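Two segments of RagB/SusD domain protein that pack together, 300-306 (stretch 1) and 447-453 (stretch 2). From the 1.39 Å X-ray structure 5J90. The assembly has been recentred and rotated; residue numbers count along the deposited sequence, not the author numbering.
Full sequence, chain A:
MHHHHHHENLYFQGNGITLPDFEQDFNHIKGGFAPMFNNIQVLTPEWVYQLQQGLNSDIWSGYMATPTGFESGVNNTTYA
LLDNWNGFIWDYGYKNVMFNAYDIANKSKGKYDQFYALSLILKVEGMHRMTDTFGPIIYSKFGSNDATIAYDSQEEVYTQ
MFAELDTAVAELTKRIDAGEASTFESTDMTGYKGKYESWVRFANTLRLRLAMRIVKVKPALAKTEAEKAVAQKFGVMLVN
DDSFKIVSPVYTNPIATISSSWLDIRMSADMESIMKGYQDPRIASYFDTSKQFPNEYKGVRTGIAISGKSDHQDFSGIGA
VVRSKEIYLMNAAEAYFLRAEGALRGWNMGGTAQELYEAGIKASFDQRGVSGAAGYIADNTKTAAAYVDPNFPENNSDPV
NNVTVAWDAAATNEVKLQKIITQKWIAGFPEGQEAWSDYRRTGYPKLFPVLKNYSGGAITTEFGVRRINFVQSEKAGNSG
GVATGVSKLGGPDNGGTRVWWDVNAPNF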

ATOM      1  N   VAL A 300      -1.071 -13.935 -29.759  1.00 12.06           N
ATOM      2  CA  VAL A 300      -0.117 -14.791 -29.075  1.00 12.71           C
ATOM      3  C   VAL A 300      -0.261 -14.615 -27.558  1.00 12.12           C
ATOM      4  O   VAL A 300      -0.397 -13.487 -27.061  1.00 12.07           O
ATOM      5  CB  VAL A 300       1.312 -14.444 -29.514  1.00 12.08           C
ATOM      6  CG1 VAL A 300       2.322 -15.327 -28.802  1.00 13.13           C
ATOM      7  CG2 VAL A 300       1.438 -14.577 -31.032  1.00 14.43           C
ATOM      8  N   ARG A 301      -0.237 -15.725 -26.827  1.00 11.15           N
ATOM      9  CA  ARG A 301      -0.340 -15.704 -25.371  1.00 12.97           C
ATOM     10  C   ARG A 301       0.983 -15.237 -24.767  1.00 11.48           C
ATOM     11  O   ARG A 301       2.057 -15.622 -25.226  1.00 12.80           O
ATOM     12  CB  ARG A 301      -0.681 -17.109 -24.864  1.00 13.51           C
ATOM     13  CG  ARG A 301      -0.864 -17.217 -23.364  1.00 18.11           C
ATOM     14  CD  ARG A 301      -2.312 -17.111 -22.985  1.00 17.91           C
ATOM     15  NE  ARG A 301      -2.481 -17.186 -21.538  1.00 14.75           N
ATOM     16  CZ  ARG A 301      -3.070 -18.184 -20.886  1.00 13.96           C
ATOM     17  NH1 ARG A 301      -3.573 -19.226 -21.543  1.00 16.55           N
ATOM     18  NH2 ARG A 301      -3.169 -18.131 -19.565  1.00 17.35           N
ATOM     19  N   THR A 302       0.912 -14.401 -23.730  1.00 11.55           N
ATOM     20  CA  THR A 302       2.133 -13.971 -23.050  1.00 11.42           C
ATOM     21  C   THR A 302       2.418 -14.790 -21.785  1.00 12.12           C
ATOM     22  O   THR A 302       1.495 -15.277 -21.119  1.00 11.90           O
ATOM     23  CB  THR A 302       2.127 -12.450 -22.726  1.00 10.66           C
ATOM     24  OG1 THR A 302       3.450 -12.035 -22.367  1.00 11.49           O
ATOM     25  CG2 THR A 302       1.169 -12.130 -21.583  1.00 12.32           C
ATOM     26  N   GLY A 303       3.700 -14.948 -21.468  1.00 11.23           N
ATOM     27  CA  GLY A 303       4.119 -15.730 -20.321  1.00 11.31           C
ATOM     28  C   GLY A 303       4.035 -17.223 -20.579  1.00 12.12           C
ATOM     29  O   GLY A 303       3.497 -17.977 -19.767  1.00 13.14           O
ATOM     30  N   ILE A 304       4.588 -17.647 -21.710  1.00 12.44           N
ATOM     31  CA  ILE A 304       4.482 -19.036 -22.135  1.00 14.74           C
ATOM     32  C   ILE A 304       5.844 -19.668 -22.377  1.00 15.45           C
ATOM     33  O   ILE A 304       6.878 -18.992 -22.399  1.00 16.06           O
ATOM     34  CB  ILE A 304       3.655 -19.158 -23.433  1.00 13.78           C
ATOM     35  CG1 ILE A 304       4.281 -18.315 -24.546  1.00 13.48           C
ATOM     36  CG2 ILE A 304       2.210 -18.741 -23.192  1.00 16.82           C
ATOM     37  CD1 ILE A 304       3.689 -18.573 -25.928  1.00 15.87           C
ATOM     38  N   ALA A 305       5.836 -20.983 -22.557  1.00 16.43           N
ATOM     39  CA  ALA A 305       7.021 -21.685 -23.027  1.00 16.62           C
ATOM     40  C   ALA A 305       7.070 -21.535 -24.541  1.00 16.61           C
ATOM     41  O   ALA A 305       6.047 -21.658 -25.213  1.00 22.49           O
ATOM     42  CB  ALA A 305       6.953 -23.153 -22.631  1.00 19.06           C
ATOM     43  N   ILE A 306       8.254 -21.241 -25.068  1.00 17.48           N
ATOM     44  CA  ILE A 306       8.418 -21.074 -26.508  1.00 18.46           C
ATOM     45  C   ILE A 306       9.484 -22.022 -27.039  1.00 19.70           C
ATOM     46  O   ILE A 306      10.659 -21.921 -26.682  1.00 22.65           O
ATOM     47  CB  ILE A 306       8.773 -19.617 -26.879  1.00 19.26           C
ATOM     48  CG1 ILE A 306       7.596 -18.691 -26.557  1.00 21.37           C
ATOM     49  CG2 ILE A 306       9.135 -19.509 -28.357  1.00 21.50           C
ATOM     50  CD1 ILE A 306       7.902 -17.216 -26.722  1.00 21.91           C
TER
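Stretch 2 447-453: LFPVLKN

The contact is anchored by one carbonyl that serves two amides. G303 O accepts hydrogen bonds from L451 N at 2.8 Å and from K452 N at 2.9 Å, with N-H...acceptor angles of 144° and 139°. Two consecutive amides can converge on a single oxygen here because L451, at phi/psi -99/-21, turns a chain that is otherwise extended from L447 to N453. The third direct hydrogen bond runs the other way, from side chain to backbone: R301 NH2 donates to P449 O at 2.8 Å and 157°, the straightest of the three.

A water extends this polar set. It accepts from R301 NE at 2.9 Å and lies 2.8 Å from T302 O and 3.0 Å from F448 O, within donating reach of both carbonyls, so it ties the arginine side chain to the backbones of both stretches.

Neither stretch forms a regular helix or strand, yet the two chains run in the same direction. R301 lies nearest F448, G303 nearest V450 and I304 nearest L451, and the separation narrows from 8.1 Å between R301 CA and F448 CA to 4.4 Å between G303 CA and V450 CA, then opens to 5.5 Å between I304 CA and L451 CA. The wide end is bridged by a long side chain and water, the narrow point by direct backbone bonds.

That narrow point depends on glycine. G303 has phi/psi 77/49, a region that favours glycine in itself, and an ideal CB would point toward stretch 2 and fall 2.3 Å from V450 CG1, a clash. Without it, G303 CA rests 3.7 Å from V450 CG1.

R301 gives the largest buried area of the contact. Its CB leaves sideways, but the side chain, bent at chi2 (96°, between wells), brings its end in between two residues: F448 covers one guanidinium face and L451 the opposite one, while P449 O meets the edge near the plane. R301 NE is 3.6 Å from F448 CB, and R301 NH2 is 3.7 Å from L451 CD2. The rule is economical: apolar groups over the faces, an acceptor at the edge.

Farther along, the packing becomes looser. L451 points toward stretch 1, and its CD1 touches I304 CG2 at 4.2 Å, although the CB of I304 points away. K452 also starts toward stretch 1 before its end leads away; its aliphatic portion covers the backbone, with K452 CG 3.9 Å from A305 N, and K452 CE reaches A305 CB at 4.1 Å.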

ATOM      1  N   LEU A 447      -7.262  -9.851 -17.601  1.00 10.39           N
ATOM      2  CA  LEU A 447      -6.247 -10.350 -18.531  1.00 10.81           C
ATOM      3  C   LEU A 447      -5.887 -11.804 -18.241  1.00 11.33           C
ATOM      4  O   LEU A 447      -5.984 -12.270 -17.106  1.00 11.84           O
ATOM      5  CB  LEU A 447      -4.976  -9.489 -18.441  1.00 10.30           C
ATOM      6  CG  LEU A 447      -5.116  -7.993 -18.737  1.00  9.76           C
ATOM      7  CD1 LEU A 447      -3.789  -7.273 -18.506  1.00 11.79           C
ATOM      8  CD2 LEU A 447      -5.626  -7.746 -20.158  1.00 10.90           C
ATOM      9  N   PHE A 448      -5.441 -12.530 -19.261  1.00 10.70           N
ATOM     10  CA  PHE A 448      -5.009 -13.911 -19.046  1.00 11.96           C
ATOM     11  C   PHE A 448      -3.734 -13.954 -18.209  1.00 12.97           C
ATOM     12  O   PHE A 448      -2.748 -13.292 -18.536  1.00 12.45           O
ATOM     13  CB  PHE A 448      -4.745 -14.617 -20.383  1.00 11.14           C
ATOM     14  CG  PHE A 448      -5.956 -14.729 -21.274  1.00 12.48           C
ATOM     15  CD1 PHE A 448      -7.155 -15.233 -20.788  1.00 12.86           C
ATOM     16  CD2 PHE A 448      -5.887 -14.346 -22.602  1.00 12.52           C
ATOM     17  CE1 PHE A 448      -8.262 -15.348 -21.611  1.00 13.81           C
ATOM     18  CE2 PHE A 448      -6.992 -14.454 -23.431  1.00 13.83           C
ATOM     19  CZ  PHE A 448      -8.176 -14.956 -22.936  1.00 11.64           C
ATOM     20  N   PRO A 449      -3.729 -14.758 -17.135  1.00 11.52           N
ATOM     21  CA  PRO A 449      -2.517 -14.889 -16.318  1.00 11.68           C
ATOM     22  C   PRO A 449      -1.395 -15.613 -17.064  1.00 13.49           C
ATOM     23  O   PRO A 449      -1.656 -16.428 -17.953  1.00 13.09           O
ATOM     24  CB  PRO A 449      -2.987 -15.724 -15.122  1.00 13.03           C
ATOM     25  CG  PRO A 449      -4.191 -16.473 -15.631  1.00 17.86           C
ATOM     26  CD  PRO A 449      -4.868 -15.495 -16.560  1.00 14.05           C
ATOM     27  N   VAL A 450      -0.149 -15.324 -16.718  1.00 11.34           N
ATOM     28  CA  VAL A 450       0.967 -16.039 -17.334  1.00 11.04           C
ATOM     29  C   VAL A 450       0.923 -17.515 -16.944  1.00 13.11           C
ATOM     30  O   VAL A 450       0.360 -17.879 -15.911  1.00 12.98           O
ATOM     31  CB  VAL A 450       2.352 -15.432 -16.973  1.00 11.07           C
ATOM     32  CG1 VAL A 450       2.450 -13.992 -17.467  1.00 12.30           C
ATOM     33  CG2 VAL A 450       2.635 -15.530 -15.467  1.00 13.09           C
ATOM     34  N   LEU A 451       1.509 -18.359 -17.790  1.00 13.35           N
ATOM     35  CA  LEU A 451       1.599 -19.795 -17.529  1.00 13.23           C
ATOM     36  C   LEU A 451       2.963 -20.162 -16.969  1.00 15.81           C
ATOM     37  O   LEU A 451       3.118 -21.212 -16.344  1.00 16.83           O
ATOM     38  CB  LEU A 451       1.341 -20.586 -18.811  1.00 14.88           C
ATOM     39  CG  LEU A 451      -0.074 -20.422 -19.353  1.00 16.80           C
ATOM     40  CD1 LEU A 451      -0.232 -21.147 -20.690  1.00 18.60           C
ATOM     41  CD2 LEU A 451      -1.089 -20.919 -18.340  1.00 18.90           C
ATOM     42  N   LYS A 452       3.951 -19.301 -17.207  1.00 12.94           N
ATOM     43  CA  LYS A 452       5.301 -19.487 -16.688  1.00 14.45           C
ATOM     44  C   LYS A 452       5.714 -18.249 -15.897  1.00 13.93           C
ATOM     45  O   LYS A 452       5.644 -17.122 -16.400  1.00 13.17           O
ATOM     46  CB  LYS A 452       6.297 -19.728 -17.829  1.00 16.00           C
ATOM     47  CG  LYS A 452       6.057 -21.002 -18.646  1.00 16.01           C
ATOM     48  CD  LYS A 452       6.201 -22.244 -17.775  1.00 18.77           C
ATOM     49  CE  LYS A 452       6.185 -23.524 -18.598  1.00 25.18           C
ATOM     50  NZ  LYS A 452       6.475 -24.719 -17.748  1.00 31.44           N
ATOM     51  N   ASN A 453       6.153 -18.467 -14.663  1.00 14.10           N
ATOM     52  CA  ASN A 453       6.537 -17.389 -13.758  1.00 14.11           C
ATOM     53  C   ASN A 453       7.898 -17.722 -13.157  1.00 15.42           C
ATOM     54  O   ASN A 453       7.994 -18.556 -12.252  1.00 16.61           O
ATOM     55  CB  ASN A 453       5.468 -17.236 -12.669  1.00 13.05           C
ATOM     56  CG  ASN A 453       5.741 -16.083 -11.703  1.00 13.86           C
ATOM     57  OD1 ASN A 453       6.882 -15.644 -11.526  1.00 13.77           O
ATOM     58  ND2 ASN A 453       4.686 -15.617 -11.048  1.00 14.23           N
TER
HETATM   59  O   HOH W   1      -1.241 -14.782 -20.602  1.00 12.87           O